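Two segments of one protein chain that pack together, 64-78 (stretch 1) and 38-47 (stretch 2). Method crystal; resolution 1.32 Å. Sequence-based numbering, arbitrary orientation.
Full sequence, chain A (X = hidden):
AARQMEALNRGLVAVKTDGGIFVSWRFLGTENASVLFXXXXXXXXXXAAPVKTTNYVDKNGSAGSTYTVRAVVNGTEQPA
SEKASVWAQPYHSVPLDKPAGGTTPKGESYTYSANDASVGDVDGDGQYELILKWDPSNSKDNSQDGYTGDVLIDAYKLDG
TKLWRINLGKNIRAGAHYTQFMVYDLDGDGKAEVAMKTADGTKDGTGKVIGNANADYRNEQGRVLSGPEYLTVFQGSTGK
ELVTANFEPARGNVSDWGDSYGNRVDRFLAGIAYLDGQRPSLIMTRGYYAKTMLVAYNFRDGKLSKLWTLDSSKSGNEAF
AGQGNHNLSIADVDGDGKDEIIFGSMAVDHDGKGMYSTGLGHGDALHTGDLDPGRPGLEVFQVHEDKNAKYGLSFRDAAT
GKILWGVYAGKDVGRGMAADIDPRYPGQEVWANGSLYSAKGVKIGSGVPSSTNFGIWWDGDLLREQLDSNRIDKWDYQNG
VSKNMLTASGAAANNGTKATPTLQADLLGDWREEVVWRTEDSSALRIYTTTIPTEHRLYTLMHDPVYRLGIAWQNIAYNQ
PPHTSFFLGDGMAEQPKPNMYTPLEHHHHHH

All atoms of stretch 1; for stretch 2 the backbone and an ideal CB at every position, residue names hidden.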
# COMPACT_ATOMS: atom_id res chain seq x y z
N GLY A 64 -20.01 16.66 21.76
CA GLY A 64 -21.27 15.92 21.61
C GLY A 64 -21.98 16.13 20.28
O GLY A 64 -23.01 15.51 20.03
N SER A 65 -21.43 17.00 19.43
CA SER A 65 -22.05 17.31 18.14
C SER A 65 -21.97 16.16 17.14
O SER A 65 -21.06 15.33 17.21
CB SER A 65 -21.41 18.57 17.53
OG SER A 65 -21.55 19.69 18.39
N THR A 66 -22.93 16.09 16.22
CA THR A 66 -22.85 15.17 15.09
C THR A 66 -22.99 15.95 13.79
O THR A 66 -23.67 16.99 13.75
CB THR A 66 -23.91 14.03 15.14
OG1 THR A 66 -25.22 14.58 14.99
CG2 THR A 66 -23.83 13.25 16.46
N TYR A 67 -22.35 15.45 12.75
CA TYR A 67 -22.29 16.15 11.47
C TYR A 67 -22.79 15.31 10.32
O TYR A 67 -22.67 14.09 10.32
CB TYR A 67 -20.86 16.62 11.20
CG TYR A 67 -20.39 17.68 12.17
CD1 TYR A 67 -20.50 19.03 11.85
CD2 TYR A 67 -19.87 17.33 13.41
CE1 TYR A 67 -20.08 20.01 12.74
CE2 TYR A 67 -19.45 18.29 14.31
CZ TYR A 67 -19.57 19.63 13.97
OH TYR A 67 -19.15 20.59 14.86
N THR A 68 -23.37 15.99 9.33
CA THR A 68 -23.67 15.42 8.03
C THR A 68 -23.26 16.44 6.98
O THR A 68 -23.10 17.62 7.28
CB THR A 68 -25.17 15.08 7.86
OG1 THR A 68 -25.96 16.24 8.14
CG2 THR A 68 -25.59 13.93 8.78
N VAL A 69 -23.07 15.95 5.76
CA VAL A 69 -22.82 16.81 4.62
C VAL A 69 -23.84 16.46 3.53
O VAL A 69 -24.24 15.30 3.40
CB VAL A 69 -21.36 16.68 4.12
CG1 VAL A 69 -21.20 17.18 2.69
CG2 VAL A 69 -20.42 17.43 5.06
N ARG A 70 -24.27 17.47 2.78
CA ARG A 70 -25.15 17.25 1.64
C ARG A 70 -24.49 17.85 0.41
O ARG A 70 -24.11 19.02 0.42
CB ARG A 70 -26.52 17.90 1.87
CG ARG A 70 -27.26 17.38 3.10
CD ARG A 70 -28.67 17.95 3.20
NE ARG A 70 -29.16 17.87 4.58
CZ ARG A 70 -30.19 18.57 5.06
NH1 ARG A 70 -30.86 19.42 4.28
NH2 ARG A 70 -30.55 18.41 6.33
N ALA A 71 -24.35 17.04 -0.64
CA ALA A 71 -23.87 17.53 -1.92
C ALA A 71 -24.93 18.40 -2.57
O ALA A 71 -26.13 18.20 -2.37
CB ALA A 71 -23.50 16.37 -2.84
N VAL A 72 -24.48 19.39 -3.34
CA VAL A 72 -25.37 20.22 -4.14
C VAL A 72 -25.01 20.00 -5.59
O VAL A 72 -23.91 20.35 -6.03
CB VAL A 72 -25.26 21.72 -3.77
CG1 VAL A 72 -26.21 22.56 -4.63
CG2 VAL A 72 -25.55 21.94 -2.29
N VAL A 73 -25.93 19.37 -6.32
CA VAL A 73 -25.70 18.95 -7.70
C VAL A 73 -26.74 19.62 -8.59
O VAL A 73 -27.95 19.52 -8.33
CB VAL A 73 -25.80 17.41 -7.84
CG1 VAL A 73 -25.56 16.97 -9.28
CG2 VAL A 73 -24.81 16.72 -6.90
N ASN A 74 -26.27 20.31 -9.63
CA ASN A 74 -27.14 21.05 -10.57
C ASN A 74 -28.18 21.92 -9.84
O ASN A 74 -29.34 21.99 -10.23
CB ASN A 74 -27.81 20.08 -11.56
CG ASN A 74 -28.38 20.79 -12.78
OD1 ASN A 74 -27.68 21.52 -13.49
ND2 ASN A 74 -29.67 20.57 -13.03
N GLY A 75 -27.73 22.56 -8.77
CA GLY A 75 -28.57 23.44 -7.97
C GLY A 75 -29.45 22.77 -6.92
O GLY A 75 -30.12 23.45 -6.14
N THR A 76 -29.42 21.44 -6.88
CA THR A 76 -30.31 20.65 -6.01
C THR A 76 -29.54 19.91 -4.93
O THR A 76 -28.60 19.16 -5.21
CB THR A 76 -31.14 19.64 -6.83
OG1 THR A 76 -31.85 20.33 -7.87
CG2 THR A 76 -32.13 18.90 -5.94
N GLU A 77 -29.96 20.12 -3.68
CA GLU A 77 -29.34 19.46 -2.54
C GLU A 77 -29.68 17.97 -2.51
O GLU A 77 -30.84 17.57 -2.68
CB GLU A 77 -29.77 20.14 -1.24
CG GLU A 77 -28.84 19.88 -0.08
CD GLU A 77 -29.20 20.67 1.16
OE1 GLU A 77 -30.41 20.78 1.47
OE2 GLU A 77 -28.27 21.16 1.83
N GLN A 78 -28.65 17.14 -2.30
CA GLN A 78 -28.79 15.69 -2.29
C GLN A 78 -29.02 15.17 -0.87
O GLN A 78 -28.88 15.94 0.09
CB GLN A 78 -27.54 15.04 -2.91
CG GLN A 78 -27.25 15.47 -4.34
CD GLN A 78 -28.36 15.12 -5.31
OE1 GLN A 78 -28.68 13.94 -5.51
NE2 GLN A 78 -28.95 16.13 -5.92
N UNK A 38 -23.00 21.42 1.43
CA UNK A 38 -23.48 22.07 2.64
C UNK A 38 -23.12 21.23 3.86
O UNK A 38 -23.23 20.00 3.83
CB UNK A 38 -24.99 22.30 2.57
N UNK A 39 -22.69 21.91 4.93
CA UNK A 39 -22.29 21.25 6.17
C UNK A 39 -23.35 21.47 7.25
O UNK A 39 -23.76 22.61 7.50
CB UNK A 39 -20.93 21.77 6.64
N UNK A 40 -23.78 20.39 7.88
CA UNK A 40 -24.81 20.44 8.91
C UNK A 40 -24.31 19.91 10.25
O UNK A 40 -23.73 18.82 10.32
CB UNK A 40 -26.04 19.64 8.46
N UNK A 41 -24.54 20.69 11.30
CA UNK A 41 -24.31 20.22 12.66
C UNK A 41 -25.66 19.93 13.32
O UNK A 41 -26.44 20.85 13.59
CB UNK A 41 -23.51 21.25 13.47
N UNK A 42 -25.93 18.64 13.55
CA UNK A 42 -27.17 18.16 14.15
C UNK A 42 -28.42 18.71 13.45
O UNK A 42 -29.38 19.15 14.09
CB UNK A 42 -27.20 18.54 15.63
N UNK A 43 -28.39 18.67 12.12
CA UNK A 43 -29.54 19.05 11.29
C UNK A 43 -29.59 20.51 10.89
O UNK A 43 -30.46 20.91 10.11
CB UNK A 43 -30.83 18.71 12.03
N UNK A 44 -28.67 21.31 11.42
CA UNK A 44 -28.65 22.75 11.15
C UNK A 44 -27.46 23.15 10.28
O UNK A 44 -26.32 22.82 10.59
CB UNK A 44 -28.61 23.53 12.47
N UNK A 45 -27.75 23.85 9.19
CA UNK A 45 -26.73 24.26 8.22
C UNK A 45 -25.80 25.32 8.79
O UNK A 45 -26.24 26.29 9.41
CB UNK A 45 -27.39 24.79 6.95
N UNK A 46 -24.50 25.13 8.57
CA UNK A 46 -23.47 26.01 9.12
C UNK A 46 -23.00 27.08 8.15
O UNK A 46 -22.67 28.19 8.55
CB UNK A 46 -22.27 25.18 9.57
N UNK A 47 -22.94 26.72 6.87
CA UNK A 47 -22.44 27.59 5.82
C UNK A 47 -23.59 28.28 5.08
O UNK A 47 -24.54 27.62 4.65
CB UNK A 47 -21.58 26.79 4.84

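Strand 38-41 of stretch 2 runs antiparallel to strand 66-73, so the side chains of 38-41 alternate between the face of the sheet that carries T68 and R70 and the face that carries Y67 and V69. At position 38 the backbone N donates to R70 O (2.8 Å) and the backbone O accepts from R70 N (2.9 Å). The ideal CB lies on the R70 face, 3.5 Å from E77 OE2, with V72 CG2 at 4.9 Å. A short side chain able to donate to a carboxylate would suit, such as serine, threonine or asparagine. The deposited residue is N38, whose ND2 donates to E77 OE2 at 2.9 Å and lies 3.7 Å from V72 CG2.

Position 39 is a non-hydrogen-bonded partner of V69, and its CB lies 4.6 Å from V69 CG2 on the face shared with Y67. An apolar side chain is expected, and valine, isoleucine or leucine would all serve. It is V39: its CG2 is 4.3 Å from V69 CG2, and its CG1 is 4.4 Å from Y67 CD1.

Position 40 returns to the other face, paired with T68 through two backbone hydrogen bonds, 40 N to T68 O (2.9 Å) and T68 N to 40 O (3.0 Å). The extended R70 side chain offers a flat cation, while E77 offers an acceptor further along. A carboxylate could answer the arginine, although E77 already does so, but an aromatic ring could stack on it, and one with a hydroxyl could also reach E77. Y40 does both. The R70 guanidinium lies flat on the ring, with planes at 13° and R70 CZ 3.7 Å from the centroid of the Y40 ring, and Y40 OH donates to E77 OE2 in a very short 2.5 Å bond.

At position 41 the CB stands 3.7 Å from Y67 CE1. A long side chain with an aliphatic stem, such as lysine, arginine or methionine, could lie over that ring. R41 does so, placing CG over the face of the Y67 ring, 4.1 Å from its centroid; its CD lies 3.5 Å from S65 OG.

Position 42 is the second residue of the type I' turn from 41 to 44, with phi/psi of 52/45, favourable to asparagine, aspartate or glycine. T66 offers two donors nearby. D42 takes both: OD1 accepts from T66 OG1 (2.7 Å) and OD2 from T66 N (3.1 Å), while D42 N donates to T66 O (2.8 Å). A water bridges D42 OD2 and S65 OG.

At position 43, phi is 90° and a CB would jam against the preceding carbonyl O, which calls for glycine; G43 it is.

Positions 44 and 45 have nothing of stretch 1 near their CBs, so polar residues are reasonable; they are Q44 and K45. Position 46 points toward stretch 1, and an apolar side chain could reach the Y67 ring. L46 brings CD1 to the ring edge, 4.0 Å from CE1 of Y67. Position 47 lies out of reach; N47 supports its own stretch, with ND2 donating to N38 OD1 (2.9 Å).

Stretch 2, residues 38-47: NVYRDGQKLN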
# COMPACT_ATOMS: atom_id res chain seq x y z
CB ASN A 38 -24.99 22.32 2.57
CG ASN A 38 -25.35 23.44 1.62
OD1 ASN A 38 -24.60 24.40 1.45
ND2 ASN A 38 -26.52 23.33 0.98
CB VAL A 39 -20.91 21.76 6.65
CG1 VAL A 39 -20.42 20.96 7.86
CG2 VAL A 39 -19.88 21.69 5.53
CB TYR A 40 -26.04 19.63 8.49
CG TYR A 40 -26.80 20.23 7.33
CD1 TYR A 40 -27.99 20.92 7.55
CD2 TYR A 40 -26.34 20.09 6.02
CE1 TYR A 40 -28.70 21.47 6.48
CE2 TYR A 40 -27.04 20.64 4.96
CZ TYR A 40 -28.21 21.33 5.19
OH TYR A 40 -28.91 21.87 4.14
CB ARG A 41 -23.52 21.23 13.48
CG ARG A 41 -23.10 20.70 14.86
CD ARG A 41 -22.46 21.76 15.73
NE ARG A 41 -23.43 22.78 16.14
CZ ARG A 41 -23.32 24.08 15.88
NH1 ARG A 41 -22.27 24.56 15.22
NH2 ARG A 41 -24.26 24.92 16.30
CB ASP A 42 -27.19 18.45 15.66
CG ASP A 42 -26.17 17.62 16.42
OD1 ASP A 42 -26.38 16.39 16.54
OD2 ASP A 42 -25.18 18.18 16.91
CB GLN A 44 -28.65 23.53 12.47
CG GLN A 44 -29.98 23.46 13.21
CD GLN A 44 -29.90 23.95 14.65
OE1 GLN A 44 -28.89 23.76 15.33
NE2 GLN A 44 -30.98 24.57 15.12
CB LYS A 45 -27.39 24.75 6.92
CG LYS A 45 -26.42 24.90 5.75
CD LYS A 45 -27.14 25.07 4.42
CE LYS A 45 -27.76 26.46 4.28
NZ LYS A 45 -28.20 26.71 2.88
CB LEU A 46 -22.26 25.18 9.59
CG LEU A 46 -22.49 24.07 10.62
CD1 LEU A 46 -21.20 23.31 10.87
CD2 LEU A 46 -23.04 24.65 11.92
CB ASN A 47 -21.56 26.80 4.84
CG ASN A 47 -22.29 25.62 4.23
OD1 ASN A 47 -22.83 24.77 4.94
ND2 ASN A 47 -22.31 25.56 2.90
O HOH W 1 -26.36 17.11 10.84
O HOH W 2 -24.31 20.26 18.11
O HOH W 3 -25.39 15.30 18.73
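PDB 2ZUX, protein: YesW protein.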